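Local coordinates for fibronectin type III domain-containing protein (Simiduia agarivorans, PDB 6P2K) that probably hydrolyses xyloglucan-type polysaccharides as a glycoside hydrolase of family 74, this chain holding the tandem beta-propeller part of a longer protein, at residues B[269-282]-B[336-349]. Residues are numbered along the deposited sequence; the frame is centred on the assembly and turned at random.
Sequences EVDPRSTGNSHKVL and AHYTPVTGGWARGV
The ring of Y338 is sandwiched between D271 and L282: D271 CB sits over the centre of one face, 3.7 Å from the Y338 ring centroid, and L282 CD2 covers the opposite face in a second CH-pi contact. L282 CD2 also packs against the apolar A336 CB (3.6 Å) and V349 CG1. E269, its chain extended and CG anti to the backbone N (chi1 176°), brings its carboxylate to H337 and Y338. OE1 of E269 accepts a hydrogen bond from H337 ND1 on its syn lone pair (2.6 Å), carboxylate and imidazole nearly coplanar, while OE2 of E269 accepts from Y338 N. Beyond the tyrosine, D271 divides its two oxygens between two arginines. R347 comes side-on, R347 NE (2.7 Å) and R347 NH2 both bonding to D271 OD2 from the same face of the carboxylate; D271 OD1 binds R273 NH1 and, in an Asx turn, R273 N from opposite faces. The R273 guanidinium, turned 87° from that of R347, lies between V341 CG1 over its centre and R347 CG on the other face. It meets T339 O end-on, with R273 NH1 (2.9 Å, the shorter bond) and R273 NH2 both bonding to that one oxygen; a water links R273 NH2 to W345 O. The shared aspartate probably offsets the closeness of the two arginines. E294 of strand 292-300 bonds to Y338 OH and forms a salt bridge with R347 NH2, extending the network into the first blade's third strand. The contact thus joins two consecutive four-stranded antiparallel propeller blades through strands 265-270 and 278-285 with the loop between them, and strands 336-338 and 348-351 with theirs.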
loop_
_atom_site.group_PDB
_atom_site.type_symbol
_atom_site.label_atom_id
_atom_site.label_comp_id
_atom_site.label_asym_id
_atom_site.label_seq_id
_atom_site.Cartn_x
_atom_site.Cartn_y
_atom_site.Cartn_z
ATOM N N GLU B 269 39.527 -42.519 0.159
ATOM C CA GLU B 269 38.926 -43.746 -0.344
ATOM C C GLU B 269 39.174 -43.855 -1.840
ATOM O O GLU B 269 38.961 -42.887 -2.578
ATOM C CB GLU B 269 37.423 -43.780 -0.046
ATOM C CG GLU B 269 36.704 -44.991 -0.613
ATOM C CD GLU B 269 35.264 -45.085 -0.143
ATOM O OE1 GLU B 269 35.030 -44.978 1.079
ATOM O OE2 GLU B 269 34.369 -45.264 -0.996
ATOM N N VAL B 270 39.624 -45.031 -2.279
ATOM C CA VAL B 270 39.858 -45.297 -3.692
ATOM C C VAL B 270 38.615 -45.944 -4.286
ATOM O O VAL B 270 38.049 -46.877 -3.703
ATOM C CB VAL B 270 41.090 -46.193 -3.890
ATOM C CG1 VAL B 270 41.373 -46.383 -5.373
ATOM C CG2 VAL B 270 42.296 -45.600 -3.185
ATOM N N ASP B 271 38.189 -45.443 -5.439
ATOM C CA ASP B 271 37.095 -46.039 -6.194
ATOM C C ASP B 271 37.412 -47.504 -6.475
ATOM O O ASP B 271 38.451 -47.795 -7.091
ATOM C CB ASP B 271 36.891 -45.261 -7.498
ATOM C CG ASP B 271 35.663 -45.713 -8.289
ATOM O OD1 ASP B 271 35.038 -46.736 -7.939
ATOM O OD2 ASP B 271 35.320 -45.028 -9.277
ATOM N N PRO B 272 36.571 -48.450 -6.044
ATOM C CA PRO B 272 36.841 -49.864 -6.349
ATOM C C PRO B 272 36.870 -50.159 -7.835
ATOM O O PRO B 272 37.305 -51.251 -8.222
ATOM C CB PRO B 272 35.689 -50.603 -5.654
ATOM C CG PRO B 272 34.607 -49.582 -5.526
ATOM C CD PRO B 272 35.316 -48.280 -5.291
ATOM N N ARG B 273 36.422 -49.225 -8.674
ATOM C CA ARG B 273 36.508 -49.381 -10.117
ATOM C C ARG B 273 37.913 -49.132 -10.650
ATOM O O ARG B 273 38.223 -49.566 -11.766
ATOM C CB ARG B 273 35.517 -48.433 -10.796
ATOM C CG ARG B 273 34.064 -48.814 -10.564
ATOM C CD ARG B 273 33.137 -47.610 -10.610
ATOM N NE ARG B 273 31.777 -47.964 -10.203
ATOM C CZ ARG B 273 31.360 -48.028 -8.941
ATOM N NH1 ARG B 273 32.192 -47.753 -7.946
ATOM N NH2 ARG B 273 30.105 -48.364 -8.673
ATOM N N SER B 274 38.767 -48.451 -9.883
ATOM C CA SER B 274 40.128 -48.131 -10.322
ATOM C C SER B 274 41.022 -49.360 -10.150
ATOM O O SER B 274 41.891 -49.432 -9.280
ATOM C CB SER B 274 40.669 -46.934 -9.553
ATOM O OG SER B 274 39.792 -45.827 -9.657
ATOM N N THR B 275 40.798 -50.339 -11.025
ATOM C CA THR B 275 41.518 -51.604 -10.974
ATOM C C THR B 275 42.863 -51.565 -11.692
ATOM O O THR B 275 43.645 -52.511 -11.554
ATOM C CB THR B 275 40.662 -52.721 -11.575
ATOM O OG1 THR B 275 40.209 -52.323 -12.876
ATOM C CG2 THR B 275 39.459 -52.999 -10.691
ATOM N N GLY B 276 43.150 -50.512 -12.443
ATOM C CA GLY B 276 44.409 -50.372 -13.165
ATOM C C GLY B 276 45.391 -49.480 -12.438
ATOM O O GLY B 276 45.524 -49.539 -11.211
ATOM N N ASN B 277 46.088 -48.643 -13.205
ATOM C CA ASN B 277 47.097 -47.744 -12.659
ATOM C C ASN B 277 46.611 -46.305 -12.511
ATOM O O ASN B 277 47.360 -45.462 -12.005
ATOM C CB ASN B 277 48.361 -47.774 -13.528
ATOM C CG ASN B 277 48.839 -49.187 -13.807
ATOM O OD1 ASN B 277 48.492 -50.128 -13.091
ATOM N ND2 ASN B 277 49.645 -49.343 -14.849
ATOM N N SER B 278 45.382 -46.003 -12.921
ATOM C CA SER B 278 44.784 -44.688 -12.716
ATOM C C SER B 278 43.745 -44.798 -11.610
ATOM O O SER B 278 42.787 -45.570 -11.729
ATOM C CB SER B 278 44.151 -44.160 -14.003
ATOM O OG SER B 278 43.678 -42.836 -13.823
ATOM N N HIS B 279 43.935 -44.031 -10.539
ATOM C CA HIS B 279 43.107 -44.125 -9.345
ATOM C C HIS B 279 42.283 -42.859 -9.168
ATOM O O HIS B 279 42.805 -41.746 -9.295
ATOM C CB HIS B 279 43.964 -44.358 -8.100
ATOM C CG HIS B 279 44.985 -45.437 -8.264
ATOM N ND1 HIS B 279 46.115 -45.515 -7.480
ATOM C CD2 HIS B 279 45.044 -46.488 -9.117
ATOM C CE1 HIS B 279 46.829 -46.563 -7.847
ATOM N NE2 HIS B 279 46.203 -47.171 -8.837
ATOM N N LYS B 280 41.002 -43.034 -8.870
ATOM C CA LYS B 280 40.152 -41.955 -8.395
ATOM C C LYS B 280 40.085 -42.042 -6.876
ATOM O O LYS B 280 39.769 -43.103 -6.326
ATOM C CB LYS B 280 38.752 -42.046 -9.004
ATOM C CG LYS B 280 38.724 -41.973 -10.524
ATOM C CD LYS B 280 38.772 -40.536 -11.018
ATOM C CE LYS B 280 38.849 -40.482 -12.538
ATOM N NZ LYS B 280 38.749 -39.086 -13.055
ATOM N N VAL B 281 40.403 -40.938 -6.204
ATOM C CA VAL B 281 40.455 -40.888 -4.746
ATOM C C VAL B 281 39.451 -39.853 -4.257
ATOM O O VAL B 281 39.431 -38.720 -4.749
ATOM C CB VAL B 281 41.869 -40.561 -4.237
ATOM C CG1 VAL B 281 41.925 -40.680 -2.724
ATOM C CG2 VAL B 281 42.893 -41.479 -4.890
ATOM N N LEU B 282 38.633 -40.245 -3.286
ATOM C CA LEU B 282 37.592 -39.398 -2.718
ATOM C C LEU B 282 38.066 -38.849 -1.379
ATOM O O LEU B 282 38.577 -39.603 -0.545
ATOM C CB LEU B 282 36.303 -40.199 -2.543
ATOM C CG LEU B 282 34.987 -39.472 -2.296
ATOM C CD1 LEU B 282 34.699 -38.510 -3.432
ATOM C CD2 LEU B 282 33.875 -40.499 -2.165
ATOM N N ALA B 336 32.316 -39.761 2.975
ATOM C CA ALA B 336 32.081 -39.836 1.539
ATOM C C ALA B 336 32.525 -41.201 1.044
ATOM O O ALA B 336 33.675 -41.594 1.262
ATOM C CB ALA B 336 32.831 -38.724 0.800
ATOM N N HIS B 337 31.625 -41.912 0.373
ATOM C CA HIS B 337 31.900 -43.258 -0.103
ATOM C C HIS B 337 31.437 -43.422 -1.540
ATOM O O HIS B 337 30.371 -42.929 -1.922
ATOM C CB HIS B 337 31.213 -44.309 0.771
ATOM C CG HIS B 337 31.660 -44.290 2.197
ATOM N ND1 HIS B 337 32.909 -44.720 2.591
ATOM C CD2 HIS B 337 31.025 -43.894 3.324
ATOM C CE1 HIS B 337 33.024 -44.590 3.900
ATOM N NE2 HIS B 337 31.896 -44.087 4.370
ATOM N N TYR B 338 32.250 -44.116 -2.331
ATOM C CA TYR B 338 31.808 -44.589 -3.632
ATOM C C TYR B 338 30.821 -45.737 -3.455
ATOM O O TYR B 338 30.835 -46.447 -2.446
ATOM C CB TYR B 338 32.999 -45.065 -4.461
ATOM C CG TYR B 338 33.960 -43.984 -4.906
ATOM C CD1 TYR B 338 33.602 -43.059 -5.879
ATOM C CD2 TYR B 338 35.236 -43.902 -4.364
ATOM C CE1 TYR B 338 34.488 -42.082 -6.296
ATOM C CE2 TYR B 338 36.132 -42.932 -4.779
ATOM C CZ TYR B 338 35.750 -42.024 -5.744
ATOM O OH TYR B 338 36.632 -41.053 -6.160
ATOM N N THR B 339 29.957 -45.923 -4.451
ATOM C CA THR B 339 29.064 -47.067 -4.427
ATOM C C THR B 339 29.838 -48.341 -4.771
ATOM O O THR B 339 30.840 -48.295 -5.491
ATOM C CB THR B 339 27.906 -46.886 -5.409
ATOM O OG1 THR B 339 28.416 -46.688 -6.735
ATOM C CG2 THR B 339 27.035 -45.701 -5.012
ATOM N N PRO B 340 29.403 -49.489 -4.252
ATOM C CA PRO B 340 30.041 -50.753 -4.630
ATOM C C PRO B 340 29.876 -51.031 -6.117
ATOM O O PRO B 340 29.039 -50.440 -6.804
ATOM C CB PRO B 340 29.299 -51.799 -3.787
ATOM C CG PRO B 340 28.675 -51.027 -2.666
ATOM C CD PRO B 340 28.374 -49.667 -3.213
ATOM N N VAL B 341 30.700 -51.955 -6.614
ATOM C CA VAL B 341 30.584 -52.412 -7.995
ATOM C C VAL B 341 29.682 -53.629 -8.127
ATOM O O VAL B 341 29.273 -53.969 -9.250
ATOM C CB VAL B 341 31.974 -52.730 -8.580
ATOM C CG1 VAL B 341 32.854 -51.497 -8.546
ATOM C CG2 VAL B 341 32.624 -53.853 -7.798
ATOM N N THR B 342 29.356 -54.294 -7.023
ATOM C CA THR B 342 28.513 -55.477 -7.034
ATOM C C THR B 342 27.054 -55.103 -6.783
ATOM O O THR B 342 26.715 -53.951 -6.507
ATOM C CB THR B 342 28.983 -56.479 -5.978
ATOM O OG1 THR B 342 29.132 -55.807 -4.720
ATOM C CG2 THR B 342 30.313 -57.092 -6.379
ATOM N N GLY B 343 26.184 -56.106 -6.890
ATOM C CA GLY B 343 24.791 -55.969 -6.517
ATOM C C GLY B 343 23.923 -55.179 -7.469
ATOM O O GLY B 343 22.758 -54.923 -7.145
ATOM N N GLY B 344 24.436 -54.793 -8.633
ATOM C CA GLY B 344 23.683 -53.968 -9.554
ATOM C C GLY B 344 23.781 -52.481 -9.303
ATOM O O GLY B 344 23.017 -51.716 -9.906
ATOM N N TRP B 345 24.687 -52.047 -8.433
ATOM C CA TRP B 345 24.834 -50.626 -8.151
ATOM C C TRP B 345 25.370 -49.897 -9.373
ATOM O O TRP B 345 26.218 -50.416 -10.103
ATOM C CB TRP B 345 25.789 -50.410 -6.976
ATOM C CG TRP B 345 25.180 -50.570 -5.616
ATOM C CD1 TRP B 345 25.213 -51.684 -4.830
ATOM C CD2 TRP B 345 24.471 -49.572 -4.867
ATOM N NE1 TRP B 345 24.559 -51.447 -3.643
ATOM C CE2 TRP B 345 24.096 -50.158 -3.641
ATOM C CE3 TRP B 345 24.110 -48.243 -5.118
ATOM C CZ2 TRP B 345 23.377 -49.461 -2.667
ATOM C CZ3 TRP B 345 23.398 -47.552 -4.149
ATOM C CH2 TRP B 345 23.038 -48.164 -2.941
ATOM N N ALA B 346 24.863 -48.689 -9.602
ATOM C CA ALA B 346 25.525 -47.781 -10.522
ATOM C C ALA B 346 26.625 -47.024 -9.781
ATOM O O ALA B 346 26.731 -47.082 -8.553
ATOM C CB ALA B 346 24.520 -46.814 -11.146
ATOM N N ARG B 347 27.464 -46.317 -10.533
ATOM C CA ARG B 347 28.528 -45.539 -9.914
ATOM C C ARG B 347 27.955 -44.267 -9.304
ATOM O O ARG B 347 27.270 -43.495 -9.982
ATOM C CB ARG B 347 29.622 -45.191 -10.922
ATOM C CG ARG B 347 30.858 -44.599 -10.258
ATOM C CD ARG B 347 31.956 -44.250 -11.251
ATOM N NE ARG B 347 33.189 -43.866 -10.564
ATOM C CZ ARG B 347 33.552 -42.611 -10.314
ATOM N NH1 ARG B 347 32.777 -41.605 -10.698
ATOM N NH2 ARG B 347 34.691 -42.358 -9.680
ATOM N N GLY B 348 28.237 -44.054 -8.022
ATOM C CA GLY B 348 27.752 -42.876 -7.332
ATOM C C GLY B 348 28.558 -42.620 -6.078
ATOM O O GLY B 348 29.490 -43.357 -5.750
ATOM N N VAL B 349 28.180 -41.554 -5.374
ATOM C CA VAL B 349 28.851 -41.138 -4.148
ATOM C C VAL B 349 27.794 -40.821 -3.098
ATOM O O VAL B 349 26.831 -40.098 -3.379
ATOM C CB VAL B 349 29.762 -39.914 -4.373
ATOM C CG1 VAL B 349 30.294 -39.393 -3.046
ATOM C CG2 VAL B 349 30.915 -40.261 -5.311
HETATM O O HOH W 1 28.844 -50.066 -10.972
#